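Local coordinates for RagB/SusD domain protein (Flavobacterium johnsoniae, PDB 5J5U) that binds chitin, probably as a cell-surface SusD-like lipoprotein that hands chitin chains to the outer-membrane uptake machinery of a chitin utilization locus, at residues H35-I40 / N414-Y419; Q47-S52 / T410-S415; D30-H35 / A69-R74; L39-G44 / K63-Y68; S52-E57 / I252-G257. All coordinates share one frame; numbering follows the deposited sequence.

Interaction 1 (H35-I40 / N414-Y419)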
# COMPACT_ATOMS: atom_id res chain seq x y z
N HIS A 35 -3.94 2.61 11.62
CA HIS A 35 -2.98 2.54 12.70
C HIS A 35 -2.45 1.10 12.83
O HIS A 35 -1.24 0.88 12.96
CB HIS A 35 -3.63 3.01 14.02
CG HIS A 35 -2.65 3.28 15.12
ND1 HIS A 35 -3.04 3.61 16.40
CD2 HIS A 35 -1.29 3.28 15.14
CE1 HIS A 35 -1.98 3.79 17.16
NE2 HIS A 35 -0.90 3.59 16.42
N ARG A 36 -3.35 0.12 12.78
CA ARG A 36 -2.97 -1.25 13.11
C ARG A 36 -2.41 -2.04 11.90
O ARG A 36 -1.40 -2.72 12.01
CB ARG A 36 -4.17 -1.97 13.72
CG ARG A 36 -4.53 -1.46 15.11
CD ARG A 36 -5.97 -1.84 15.53
NE ARG A 36 -6.25 -1.40 16.90
CZ ARG A 36 -6.54 -0.15 17.25
NH1 ARG A 36 -6.60 0.80 16.32
NH2 ARG A 36 -6.75 0.17 18.51
N THR A 37 -3.04 -1.91 10.74
CA THR A 37 -2.64 -2.71 9.59
C THR A 37 -1.60 -2.02 8.72
O THR A 37 -0.68 -2.67 8.23
CB THR A 37 -3.84 -3.07 8.70
OG1 THR A 37 -4.93 -3.48 9.53
CG2 THR A 37 -3.47 -4.21 7.77
N ASN A 38 -1.75 -0.72 8.52
CA ASN A 38 -0.82 0.08 7.72
C ASN A 38 0.44 0.43 8.53
O ASN A 38 1.56 -0.04 8.21
CB ASN A 38 -1.53 1.35 7.20
CG ASN A 38 -0.64 2.26 6.32
OD1 ASN A 38 0.55 2.01 6.08
ND2 ASN A 38 -1.25 3.34 5.83
N LEU A 39 0.25 1.21 9.59
CA LEU A 39 1.37 1.72 10.36
C LEU A 39 2.10 0.63 11.13
O LEU A 39 3.26 0.39 10.90
CB LEU A 39 0.89 2.82 11.34
CG LEU A 39 1.93 3.62 12.18
CD1 LEU A 39 3.18 3.93 11.37
CD2 LEU A 39 1.36 4.92 12.75
N ILE A 40 1.41 -0.06 12.04
CA ILE A 40 2.10 -0.95 12.97
C ILE A 40 2.60 -2.22 12.30
O ILE A 40 3.80 -2.47 12.29
CB ILE A 40 1.19 -1.33 14.18
CG1 ILE A 40 0.98 -0.13 15.09
CG2 ILE A 40 1.82 -2.48 14.95
CD1 ILE A 40 -0.18 -0.29 16.08
N ASN A 414 1.58 3.93 2.39
CA ASN A 414 0.67 2.88 1.94
C ASN A 414 1.38 1.53 2.12
O ASN A 414 1.70 0.84 1.16
CB ASN A 414 0.25 3.05 0.48
CG ASN A 414 -1.01 2.25 0.14
OD1 ASN A 414 -1.43 1.38 0.92
ND2 ASN A 414 -1.58 2.50 -1.02
N SER A 415 1.65 1.21 3.38
CA SER A 415 2.54 0.11 3.71
C SER A 415 1.98 -1.26 3.38
O SER A 415 2.75 -2.21 3.25
CB SER A 415 2.93 0.16 5.19
OG SER A 415 3.70 1.31 5.45
N ILE A 416 0.66 -1.38 3.27
CA ILE A 416 0.05 -2.64 2.88
C ILE A 416 0.60 -3.08 1.51
O ILE A 416 0.98 -4.25 1.34
CB ILE A 416 -1.48 -2.54 2.84
CG1 ILE A 416 -2.04 -2.39 4.25
CG2 ILE A 416 -2.11 -3.78 2.17
CD1 ILE A 416 -3.57 -2.22 4.27
N GLU A 417 0.68 -2.15 0.56
CA GLU A 417 1.18 -2.45 -0.79
C GLU A 417 2.68 -2.78 -0.81
O GLU A 417 3.11 -3.68 -1.50
CB GLU A 417 0.91 -1.29 -1.75
CG GLU A 417 -0.56 -1.09 -2.02
CD GLU A 417 -1.27 -2.39 -2.30
OE1 GLU A 417 -0.81 -3.12 -3.20
OE2 GLU A 417 -2.27 -2.69 -1.60
N ALA A 418 3.46 -2.04 -0.05
CA ALA A 418 4.87 -2.32 0.07
C ALA A 418 5.08 -3.70 0.69
O ALA A 418 5.97 -4.42 0.27
CB ALA A 418 5.54 -1.28 0.91
N TYR A 419 4.31 -4.04 1.71
CA TYR A 419 4.37 -5.35 2.38
C TYR A 419 4.06 -6.46 1.39
O TYR A 419 4.75 -7.48 1.36
CB TYR A 419 3.40 -5.41 3.57
CG TYR A 419 3.26 -6.76 4.28
CD1 TYR A 419 4.37 -7.51 4.68
CD2 TYR A 419 2.00 -7.26 4.59
CE1 TYR A 419 4.23 -8.73 5.34
CE2 TYR A 419 1.84 -8.48 5.25
CZ TYR A 419 2.95 -9.23 5.62
OH TYR A 419 2.73 -10.44 6.27
O HOH W 1 2.74 3.56 6.09
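N38 and S415 bring helix 31-45 and the start of helix 415-425 together in the helical SusD-like fold. Their CA atoms are 5.2 Å apart, and the axes of the short helical segments approach to 8.9 Å at 60°. Helix 31-45 widens here into a pi-type turn, with I40 N bonded to H35 O. N38 turns its CG anti to the backbone N (chi1 -179°), which sets CG on the side of the other helix. N38 OD1 accepts S415 N at 3.0 Å with an N-H...O angle of 154°; the donor stands above the carbonyl plane. N38 OD1 also takes a hydrogen from a water at 2.7 Å, a water that bonds S415 OG as well; that hydroxyl is also hydrogen-bonded to H48 ND1. Two partners grip OD1, while ND2 is held by Q34 OE1 one turn back and by F413 O just ahead of the second helix, fixing the amide's flip. N414 occupies the N-cap position but its side chain makes no capping bond, and N38 meets an amide of this first turn from outside. Beside this polar centre, T37 and I416 cross obliquely, with CG2 of T37 4.0 Å from CD1 of I416.

Interaction 2 (Q47-S52 / T410-S415)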
# COMPACT_ATOMS: atom_id res chain seq x y z
N GLN A 47 9.73 -2.47 7.35
CA GLN A 47 10.73 -1.56 7.88
C GLN A 47 10.67 -0.18 7.21
O GLN A 47 11.69 0.44 6.91
CB GLN A 47 12.11 -2.19 7.74
CG GLN A 47 12.21 -3.54 8.43
CD GLN A 47 13.65 -4.12 8.50
OE1 GLN A 47 14.52 -3.78 7.69
NE2 GLN A 47 13.88 -5.01 9.47
N HIS A 48 9.44 0.29 6.99
CA HIS A 48 9.20 1.68 6.71
C HIS A 48 9.47 2.51 7.98
O HIS A 48 10.01 3.62 7.91
CB HIS A 48 7.76 1.89 6.23
CG HIS A 48 7.58 1.72 4.76
ND1 HIS A 48 6.34 1.68 4.16
CD2 HIS A 48 8.48 1.56 3.76
CE1 HIS A 48 6.48 1.52 2.86
NE2 HIS A 48 7.77 1.43 2.59
N TYR A 49 9.08 1.99 9.15
CA TYR A 49 9.20 2.76 10.40
C TYR A 49 9.82 2.02 11.59
O TYR A 49 9.72 0.78 11.69
CB TYR A 49 7.81 3.24 10.86
CG TYR A 49 6.91 3.78 9.77
CD1 TYR A 49 7.06 5.08 9.30
CD2 TYR A 49 5.89 3.01 9.25
CE1 TYR A 49 6.23 5.59 8.33
CE2 TYR A 49 5.03 3.52 8.27
CZ TYR A 49 5.21 4.81 7.81
OH TYR A 49 4.38 5.33 6.83
N SER A 50 10.40 2.78 12.52
CA SER A 50 10.77 2.22 13.82
C SER A 50 10.86 3.30 14.92
O SER A 50 11.04 4.47 14.64
CB SER A 50 12.09 1.44 13.70
OG SER A 50 12.26 0.55 14.80
N GLY A 51 10.74 2.92 16.19
CA GLY A 51 10.92 3.90 17.24
C GLY A 51 9.83 4.04 18.27
O GLY A 51 10.12 4.16 19.46
N SER A 52 8.58 4.06 17.82
CA SER A 52 7.45 4.16 18.74
C SER A 52 7.19 2.82 19.44
O SER A 52 7.61 1.77 18.95
CB SER A 52 6.18 4.61 18.01
OG SER A 52 5.52 3.52 17.38
N THR A 410 7.96 4.41 -3.04
CA THR A 410 6.72 4.96 -3.57
C THR A 410 5.51 4.58 -2.71
O THR A 410 4.59 5.40 -2.54
CB THR A 410 6.53 4.48 -5.03
OG1 THR A 410 7.44 5.22 -5.87
CG2 THR A 410 5.13 4.71 -5.53
N TYR A 411 5.54 3.38 -2.12
CA TYR A 411 4.45 2.90 -1.27
C TYR A 411 4.54 3.35 0.16
O TYR A 411 3.83 2.82 1.02
CB TYR A 411 4.40 1.37 -1.28
CG TYR A 411 3.87 0.76 -2.55
CD1 TYR A 411 2.74 1.27 -3.19
CD2 TYR A 411 4.52 -0.31 -3.13
CE1 TYR A 411 2.27 0.71 -4.37
CE2 TYR A 411 4.05 -0.89 -4.28
CZ TYR A 411 2.94 -0.38 -4.91
OH TYR A 411 2.50 -0.99 -6.08
N LEU A 412 5.42 4.30 0.45
CA LEU A 412 5.49 4.86 1.80
C LEU A 412 4.15 5.49 2.15
O LEU A 412 3.50 6.07 1.28
CB LEU A 412 6.63 5.88 1.90
CG LEU A 412 7.01 6.31 3.31
CD1 LEU A 412 7.48 5.10 4.08
CD2 LEU A 412 8.11 7.42 3.27
N PHE A 413 3.71 5.33 3.41
CA PHE A 413 2.37 5.72 3.87
C PHE A 413 1.24 4.84 3.30
O PHE A 413 0.09 4.99 3.71
CB PHE A 413 2.09 7.20 3.56
CG PHE A 413 3.20 8.12 3.98
CD1 PHE A 413 3.75 8.02 5.24
CD2 PHE A 413 3.73 9.05 3.09
CE1 PHE A 413 4.79 8.85 5.62
CE2 PHE A 413 4.76 9.88 3.46
CZ PHE A 413 5.29 9.79 4.73
N ASN A 414 1.58 3.93 2.39
CA ASN A 414 0.67 2.88 1.94
C ASN A 414 1.38 1.53 2.12
O ASN A 414 1.70 0.84 1.16
CB ASN A 414 0.25 3.05 0.48
CG ASN A 414 -1.01 2.25 0.14
OD1 ASN A 414 -1.43 1.38 0.92
ND2 ASN A 414 -1.58 2.50 -1.02
N SER A 415 1.65 1.21 3.38
CA SER A 415 2.54 0.11 3.71
C SER A 415 1.98 -1.26 3.38
O SER A 415 2.75 -2.21 3.25
CB SER A 415 2.93 0.16 5.19
OG SER A 415 3.70 1.31 5.45
O HOH W 1 2.74 3.56 6.09
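H48 and L412 meet because L412 holds its CG anti to the backbone N (chi1 -167°), and chi2 of 61° then places CD1 against the histidine, whose own CG lies beside its backbone N. The two side chains slide by each other in opposite directions. CD1 of L412 settles over the centre of the H48 imidazole, 3.5 Å from the centroid, a close CH-pi contact. At the ring edge and in its plane, H48 ND1 meets S415 OG at 3.0 Å in a nearly straight hydrogen bond (162°). The loop is shaped by a type II beta turn from Y411 to N414, closed by N414 N to Y411 O, with F413 at positive phi. Y49, next in the chain, has H48 CB over one face of its ring and crosses F413 at about a right angle; its OH lies 3.2 Å from F413 CD1. The water that bridges N38 and S415 lies in the plane of the Y49 ring and also bonds Y49 OH. F260 of the partner strand 259-260 packs on Y49, L412 and F413. The other imidazole nitrogen, NE2, is bonded to the carbonyl of W408, which can only accept. NE2 probably carries a hydrogen; ND1 would then accept from S415 if the ring is neutral, whereas donation by ND1 would need a doubly protonated ring.

Interaction 3 (D30-H35 / A69-R74)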
# COMPACT_ATOMS: atom_id res chain seq x y z
N ASP A 30 -10.36 5.74 8.30
CA ASP A 30 -10.58 4.80 9.41
C ASP A 30 -9.23 4.61 10.10
O ASP A 30 -8.39 3.81 9.65
CB ASP A 30 -11.15 3.46 8.93
CG ASP A 30 -11.67 2.60 10.08
OD1 ASP A 30 -11.31 2.88 11.25
OD2 ASP A 30 -12.39 1.62 9.81
N GLY A 31 -9.01 5.38 11.16
CA GLY A 31 -7.75 5.37 11.88
C GLY A 31 -7.53 4.04 12.56
O GLY A 31 -6.39 3.67 12.86
N TYR A 32 -8.63 3.33 12.81
CA TYR A 32 -8.57 2.04 13.49
C TYR A 32 -7.67 1.04 12.74
O TYR A 32 -6.80 0.43 13.36
CB TYR A 32 -9.98 1.47 13.70
CG TYR A 32 -10.00 0.22 14.54
CD1 TYR A 32 -10.12 -1.04 13.96
CD2 TYR A 32 -9.87 0.30 15.93
CE1 TYR A 32 -10.13 -2.18 14.75
CE2 TYR A 32 -9.87 -0.83 16.71
CZ TYR A 32 -9.99 -2.07 16.12
OH TYR A 32 -9.99 -3.20 16.90
N TYR A 33 -7.82 0.87 11.42
CA TYR A 33 -6.91 -0.08 10.76
C TYR A 33 -5.76 0.57 10.03
O TYR A 33 -4.81 -0.12 9.67
CB TYR A 33 -7.64 -1.04 9.80
CG TYR A 33 -8.23 -0.48 8.54
CD1 TYR A 33 -7.44 -0.13 7.46
CD2 TYR A 33 -9.61 -0.37 8.40
CE1 TYR A 33 -8.01 0.37 6.26
CE2 TYR A 33 -10.19 0.11 7.23
CZ TYR A 33 -9.39 0.47 6.17
OH TYR A 33 -9.99 0.93 5.03
N GLN A 34 -5.81 1.88 9.81
CA GLN A 34 -4.62 2.57 9.31
C GLN A 34 -3.54 2.48 10.36
O GLN A 34 -2.35 2.30 10.05
CB GLN A 34 -4.91 4.04 8.98
CG GLN A 34 -5.77 4.24 7.77
CD GLN A 34 -5.10 3.79 6.48
OE1 GLN A 34 -3.86 3.69 6.39
NE2 GLN A 34 -5.91 3.50 5.47
N HIS A 35 -3.94 2.61 11.62
CA HIS A 35 -2.98 2.54 12.70
C HIS A 35 -2.45 1.10 12.83
O HIS A 35 -1.24 0.88 12.96
CB HIS A 35 -3.63 3.01 14.02
CG HIS A 35 -2.65 3.28 15.12
ND1 HIS A 35 -3.04 3.61 16.40
CD2 HIS A 35 -1.29 3.28 15.14
CE1 HIS A 35 -1.98 3.79 17.16
NE2 HIS A 35 -0.90 3.59 16.42
N ALA A 69 -4.00 -7.65 14.34
CA ALA A 69 -4.00 -8.49 13.16
C ALA A 69 -5.37 -8.59 12.48
O ALA A 69 -5.42 -8.80 11.27
CB ALA A 69 -3.49 -9.89 13.52
N THR A 70 -6.48 -8.44 13.24
CA THR A 70 -7.79 -8.60 12.63
C THR A 70 -8.56 -7.30 12.35
O THR A 70 -9.68 -7.35 11.82
CB THR A 70 -8.70 -9.49 13.49
OG1 THR A 70 -8.97 -8.86 14.74
CG2 THR A 70 -8.06 -10.86 13.72
N ALA A 71 -7.96 -6.16 12.69
CA ALA A 71 -8.59 -4.85 12.48
C ALA A 71 -9.05 -4.57 11.03
O ALA A 71 -10.18 -4.10 10.80
CB ALA A 71 -7.63 -3.76 12.94
N LEU A 72 -8.18 -4.84 10.04
CA LEU A 72 -8.58 -4.72 8.63
C LEU A 72 -9.81 -5.60 8.33
O LEU A 72 -10.80 -5.13 7.79
CB LEU A 72 -7.42 -5.09 7.70
CG LEU A 72 -7.60 -4.88 6.20
CD1 LEU A 72 -7.71 -3.41 5.90
CD2 LEU A 72 -6.46 -5.51 5.41
N TRP A 73 -9.74 -6.89 8.71
CA TRP A 73 -10.87 -7.80 8.51
C TRP A 73 -12.19 -7.23 9.05
O TRP A 73 -13.18 -7.05 8.32
CB TRP A 73 -10.56 -9.12 9.19
CG TRP A 73 -11.66 -10.14 9.15
CD1 TRP A 73 -12.78 -10.18 9.92
CD2 TRP A 73 -11.70 -11.31 8.32
NE1 TRP A 73 -13.54 -11.28 9.60
CE2 TRP A 73 -12.89 -12.00 8.64
CE3 TRP A 73 -10.85 -11.83 7.34
CZ2 TRP A 73 -13.24 -13.18 8.01
CZ3 TRP A 73 -11.21 -13.00 6.71
CH2 TRP A 73 -12.40 -13.67 7.05
N ARG A 74 -12.17 -6.93 10.34
CA ARG A 74 -13.36 -6.49 11.05
C ARG A 74 -13.95 -5.22 10.44
O ARG A 74 -15.17 -5.15 10.25
CB ARG A 74 -13.03 -6.25 12.51
CG ARG A 74 -14.05 -5.40 13.22
CD ARG A 74 -13.57 -5.07 14.62
NE ARG A 74 -14.68 -4.60 15.45
CZ ARG A 74 -15.04 -3.33 15.59
NH1 ARG A 74 -14.37 -2.37 14.95
NH2 ARG A 74 -16.07 -3.02 16.37
O HOH W 2 -10.04 -5.85 15.49
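Y33 and A71 mark the closest backbone approach, CA to CA 5.3 Å, where helix 31-45 crosses helix 66-90 in the alpha-helical SusD-like fold. The short axes come within 8.5 Å and run closer to antiparallel than to perpendicular, with a signed crossing angle of -140°. The inner part is tight. Y33 places CG between its backbone N and carbonyl carbon (chi1 69°), and the ring offers a face to L72, whose CD1 sits 3.9 Å from the Y33 centroid, offset toward the rim, in a CH-pi contact. CB of Y33 rests against the backbone between A71 and L72, and I118 and Y119 of helix 98-119 back L72. Y32 packs its CE1 on A71 CB at 3.5 Å, obliquely to the ring. The Y33 hydroxyl ends among charged groups, bonded to E80 and R114. Helix 66-90 is kinked here, the amides of L72 and W73 lacking bonds to the preceding turn; W73 N is taken up by Y119 OH instead.

The outer side is looser. R74 reaches across toward Y32, but its CZ lies 5.6 Å from the Y32 centroid, so any cation-pi attraction is weak. At the helix start, D30 OD1 caps Y32 N at 3.1 Å. On the outer rim a water in the plane of the Y32 ring lies 3.0 Å from Y32 OH and donates to T70 OG1 at 3.3 Å.

Interaction 4 (L39-G44 / K63-Y68)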
# COMPACT_ATOMS: atom_id res chain seq x y z
N LEU A 39 0.25 1.21 9.59
CA LEU A 39 1.37 1.72 10.36
C LEU A 39 2.10 0.63 11.13
O LEU A 39 3.26 0.39 10.90
CB LEU A 39 0.89 2.82 11.34
CG LEU A 39 1.93 3.62 12.18
CD1 LEU A 39 3.18 3.93 11.37
CD2 LEU A 39 1.36 4.92 12.75
N ILE A 40 1.41 -0.06 12.04
CA ILE A 40 2.10 -0.95 12.97
C ILE A 40 2.60 -2.22 12.30
O ILE A 40 3.80 -2.47 12.29
CB ILE A 40 1.19 -1.33 14.18
CG1 ILE A 40 0.98 -0.13 15.09
CG2 ILE A 40 1.82 -2.48 14.95
CD1 ILE A 40 -0.18 -0.29 16.08
N TYR A 41 1.70 -3.03 11.75
CA TYR A 41 2.16 -4.33 11.23
C TYR A 41 2.79 -4.23 9.83
O TYR A 41 3.97 -4.57 9.68
CB TYR A 41 1.03 -5.35 11.23
CG TYR A 41 0.89 -6.11 12.54
CD1 TYR A 41 1.99 -6.37 13.35
CD2 TYR A 41 -0.36 -6.55 12.98
CE1 TYR A 41 1.85 -7.06 14.55
CE2 TYR A 41 -0.51 -7.25 14.17
CZ TYR A 41 0.59 -7.50 14.95
OH TYR A 41 0.43 -8.17 16.14
N SER A 42 2.07 -3.75 8.81
CA SER A 42 2.70 -3.67 7.46
C SER A 42 3.95 -2.80 7.50
O SER A 42 5.01 -3.20 7.04
CB SER A 42 1.74 -3.13 6.38
OG SER A 42 0.72 -4.05 6.08
N GLY A 43 3.78 -1.61 8.10
CA GLY A 43 4.85 -0.64 8.25
C GLY A 43 6.05 -1.12 9.04
O GLY A 43 7.18 -0.77 8.71
N GLY A 44 5.82 -1.90 10.09
CA GLY A 44 6.94 -2.47 10.81
C GLY A 44 7.57 -3.66 10.09
O GLY A 44 8.80 -3.82 10.10
N LYS A 63 5.34 -9.32 17.29
CA LYS A 63 4.56 -9.82 18.40
C LYS A 63 3.06 -9.75 18.04
O LYS A 63 2.61 -8.78 17.44
CB LYS A 63 4.85 -9.03 19.68
CG LYS A 63 6.25 -9.18 20.19
CD LYS A 63 6.39 -8.59 21.58
CE LYS A 63 7.84 -8.64 22.05
NZ LYS A 63 7.95 -8.08 23.40
N LYS A 64 2.31 -10.79 18.40
CA LYS A 64 0.90 -10.88 18.04
C LYS A 64 -0.01 -10.15 18.99
O LYS A 64 0.12 -10.29 20.21
CB LYS A 64 0.44 -12.34 17.98
CG LYS A 64 1.24 -13.20 17.07
CD LYS A 64 0.37 -14.31 16.51
CE LYS A 64 0.13 -15.40 17.52
NZ LYS A 64 -0.36 -16.66 16.84
N VAL A 65 -0.93 -9.38 18.43
CA VAL A 65 -2.08 -8.82 19.14
C VAL A 65 -3.26 -9.07 18.21
O VAL A 65 -3.27 -8.56 17.07
CB VAL A 65 -1.95 -7.30 19.45
CG1 VAL A 65 -3.11 -6.82 20.31
CG2 VAL A 65 -0.62 -6.99 20.14
N ASP A 66 -4.21 -9.88 18.66
CA ASP A 66 -5.36 -10.30 17.84
C ASP A 66 -6.06 -9.12 17.21
O ASP A 66 -6.39 -9.14 16.04
CB ASP A 66 -6.37 -11.11 18.67
CG ASP A 66 -5.83 -12.44 19.13
OD1 ASP A 66 -4.84 -12.91 18.53
OD2 ASP A 66 -6.40 -13.02 20.09
N GLU A 67 -6.33 -8.11 18.01
CA GLU A 67 -7.02 -6.93 17.56
C GLU A 67 -6.25 -6.26 16.42
O GLU A 67 -6.85 -5.76 15.45
CB GLU A 67 -7.20 -5.94 18.71
CG GLU A 67 -7.88 -4.68 18.32
CD GLU A 67 -7.75 -3.58 19.35
OE1 GLU A 67 -6.63 -3.05 19.47
OE2 GLU A 67 -8.76 -3.23 20.01
N TYR A 68 -4.92 -6.26 16.52
CA TYR A 68 -4.09 -5.56 15.54
C TYR A 68 -4.11 -6.33 14.24
O TYR A 68 -4.26 -5.75 13.18
CB TYR A 68 -2.66 -5.36 16.03
CG TYR A 68 -2.51 -4.40 17.21
CD1 TYR A 68 -3.60 -3.71 17.72
CD2 TYR A 68 -1.24 -4.16 17.79
CE1 TYR A 68 -3.46 -2.82 18.80
CE2 TYR A 68 -1.09 -3.27 18.87
CZ TYR A 68 -2.20 -2.61 19.37
OH TYR A 68 -2.10 -1.74 20.43
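Y41 reaches from helix 31-45 to the entrance of helix 66-90, meeting Y68 with its flank and the 63-65 backbone with its tip. Its CB points toward the second segment. Y41 CD2 is the first ring atom to touch, lying 4.0 Å from the backbone C of Y68. Y41 CE2 goes closer, 3.4 Å from Y68 CB, which approaches obliquely; the two tyrosines cross at about a right angle. On the other flank CE1 faces K63 O, a carbonyl at the ring edge and in its plane. The hydroxyl is gripped twice: Y41 OH donates to K63 O at 2.6 Å, in the carbonyl plane and on a lone pair, and accepts V65 N at 2.9 Å with a bent N-H...O angle of 140°. A single phenol oxygen thus bridges K63 O and V65 N, either side of K64, just before helix 66-90, whose N-cap is V65. Next to it the Y68 ring is sandwiched. CG1 of V65, anti to its backbone N (chi1 -175°), lies 3.9 Å above the centre of the Y68 ring, and CD1 of I40 covers the opposite face nearer the rim. K63 leads away to salt bridges with E57 and D437. The contact is partly buried: helix 53-60 packs on I40 and V65 through A54 and Y58, Y41 also meets the ring of F45 in its own helix, and R36, one turn before I40, packs on Y68.

Interaction 5 (S52-E57 / I252-G257)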
# COMPACT_ATOMS: atom_id res chain seq x y z
N SER A 52 8.58 4.06 17.82
CA SER A 52 7.45 4.16 18.74
C SER A 52 7.19 2.82 19.44
O SER A 52 7.61 1.77 18.95
CB SER A 52 6.18 4.61 18.01
OG SER A 52 5.52 3.52 17.38
N TRP A 53 6.50 2.85 20.57
CA TRP A 53 6.17 1.64 21.30
C TRP A 53 5.37 0.65 20.45
O TRP A 53 5.78 -0.49 20.27
CB TRP A 53 5.38 1.98 22.58
CG TRP A 53 4.75 0.79 23.23
CD1 TRP A 53 3.41 0.48 23.27
CD2 TRP A 53 5.42 -0.28 23.92
NE1 TRP A 53 3.22 -0.69 23.96
CE2 TRP A 53 4.43 -1.18 24.37
CE3 TRP A 53 6.76 -0.56 24.22
CZ2 TRP A 53 4.73 -2.33 25.08
CZ3 TRP A 53 7.06 -1.71 24.93
CH2 TRP A 53 6.05 -2.58 25.36
N ALA A 54 4.24 1.09 19.91
CA ALA A 54 3.35 0.17 19.19
C ALA A 54 4.02 -0.46 17.94
O ALA A 54 4.00 -1.69 17.74
CB ALA A 54 2.07 0.91 18.80
N VAL A 55 4.63 0.38 17.12
CA VAL A 55 5.18 -0.11 15.86
C VAL A 55 6.37 -1.04 16.12
O VAL A 55 6.44 -2.14 15.58
CB VAL A 55 5.56 1.07 14.92
CG1 VAL A 55 6.20 0.57 13.68
CG2 VAL A 55 4.31 1.91 14.56
N THR A 56 7.27 -0.62 17.00
CA THR A 56 8.48 -1.37 17.27
C THR A 56 8.19 -2.67 18.00
O THR A 56 8.70 -3.74 17.60
CB THR A 56 9.51 -0.60 18.13
OG1 THR A 56 9.67 0.72 17.62
CG2 THR A 56 10.86 -1.34 18.13
N GLU A 57 7.40 -2.55 19.06
CA GLU A 57 7.11 -3.69 19.92
C GLU A 57 6.36 -4.76 19.17
O GLU A 57 6.71 -5.94 19.30
CB GLU A 57 6.33 -3.26 21.17
CG GLU A 57 5.88 -4.41 22.09
CD GLU A 57 7.04 -5.10 22.86
OE1 GLU A 57 8.22 -4.82 22.59
OE2 GLU A 57 6.75 -5.92 23.75
N ILE A 252 -0.36 10.29 15.46
CA ILE A 252 -0.66 11.16 16.61
C ILE A 252 -0.93 10.33 17.87
O ILE A 252 -0.55 10.73 18.96
CB ILE A 252 -1.85 12.10 16.30
CG1 ILE A 252 -1.44 13.10 15.22
CG2 ILE A 252 -2.28 12.89 17.52
CD1 ILE A 252 -2.60 13.81 14.54
N SER A 253 -1.54 9.16 17.74
CA SER A 253 -1.75 8.31 18.91
C SER A 253 -0.45 7.62 19.36
O SER A 253 -0.36 7.13 20.47
CB SER A 253 -2.82 7.27 18.63
OG SER A 253 -3.85 7.88 17.89
N ASP A 254 0.55 7.58 18.49
CA ASP A 254 1.89 7.15 18.89
C ASP A 254 2.68 8.31 19.51
O ASP A 254 3.90 8.20 19.74
CB ASP A 254 2.67 6.58 17.71
CG ASP A 254 2.16 5.22 17.29
OD1 ASP A 254 1.47 4.55 18.09
OD2 ASP A 254 2.47 4.80 16.16
N GLU A 255 1.99 9.42 19.77
CA GLU A 255 2.60 10.62 20.36
C GLU A 255 3.80 11.13 19.55
O GLU A 255 4.79 11.57 20.14
CB GLU A 255 3.06 10.33 21.79
CG GLU A 255 1.97 9.81 22.70
CD GLU A 255 2.49 9.56 24.10
OE1 GLU A 255 3.21 10.44 24.63
OE2 GLU A 255 2.22 8.48 24.66
N HIS A 256 3.69 11.07 18.23
CA HIS A 256 4.75 11.53 17.33
C HIS A 256 6.05 10.84 17.68
O HIS A 256 7.13 11.42 17.57
CB HIS A 256 4.89 13.06 17.39
CG HIS A 256 3.64 13.78 16.99
ND1 HIS A 256 3.29 13.99 15.67
CD2 HIS A 256 2.63 14.29 17.73
CE1 HIS A 256 2.14 14.62 15.61
NE2 HIS A 256 1.71 14.81 16.85
N GLY A 257 5.94 9.58 18.09
CA GLY A 257 7.10 8.78 18.44
C GLY A 257 7.61 7.93 17.30
O GLY A 257 8.59 7.19 17.47
O HOH W 3 3.21 3.90 20.56
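D254 turns its flat carboxylate to S52, A54 and V55 at the start of helix 53-60. D254 OD2 lies 3.5 Å from S52 OG and 3.8 Å from V55 CG2, while D254 OD1 is 3.8 Å from A54 CB. OD1 is also hydrogen-bonded to H35 NE2 and receives a water, which in turn accepts from A54 N. The end of W53, the other flat group, leads away from the 252-257 segment, with E57 CB over one face of the indole toward the rim and the F307 ring also meeting it. S52 holds OG between its backbone N and carbonyl carbon (chi1 83°), where S52 OG caps V55 N at 3.3 Å and also bonds D258 OD1. D254 OD2 comes close to D258 OD2, so one of the two carboxylates may have a raised pKa. The backbones draw together at G257, whose O is 3.1 Å from S52 N at an angle too poor for a hydrogen bond. The arrangement sets a serine N-cap, opening helix 53-60, against the Schellman motif at E255 that ends helix 246-253.

Helix 31-45 is the common spine. Interactions 1, 3 and 4 all use it, with centres 9 to 10 Å apart, and helices 415-425 and 66-90 both pack against it. Interactions 1 and 2, centres 7 Å apart, share N414, S415 and one water, joining N38, Y49 and S415 in a polar cluster. Interaction 2 passes directly into interaction 5 through S52, and G51 N bonds T56 OG1 at 2.8 Å. Interaction 5 returns to the spine through H35 NE2 and D254 OD1, 3.1 Å apart, and to interaction 4 through the salt bridge of K63 NZ with E57 OE2. None of these contacts is known to form the carbohydrate site.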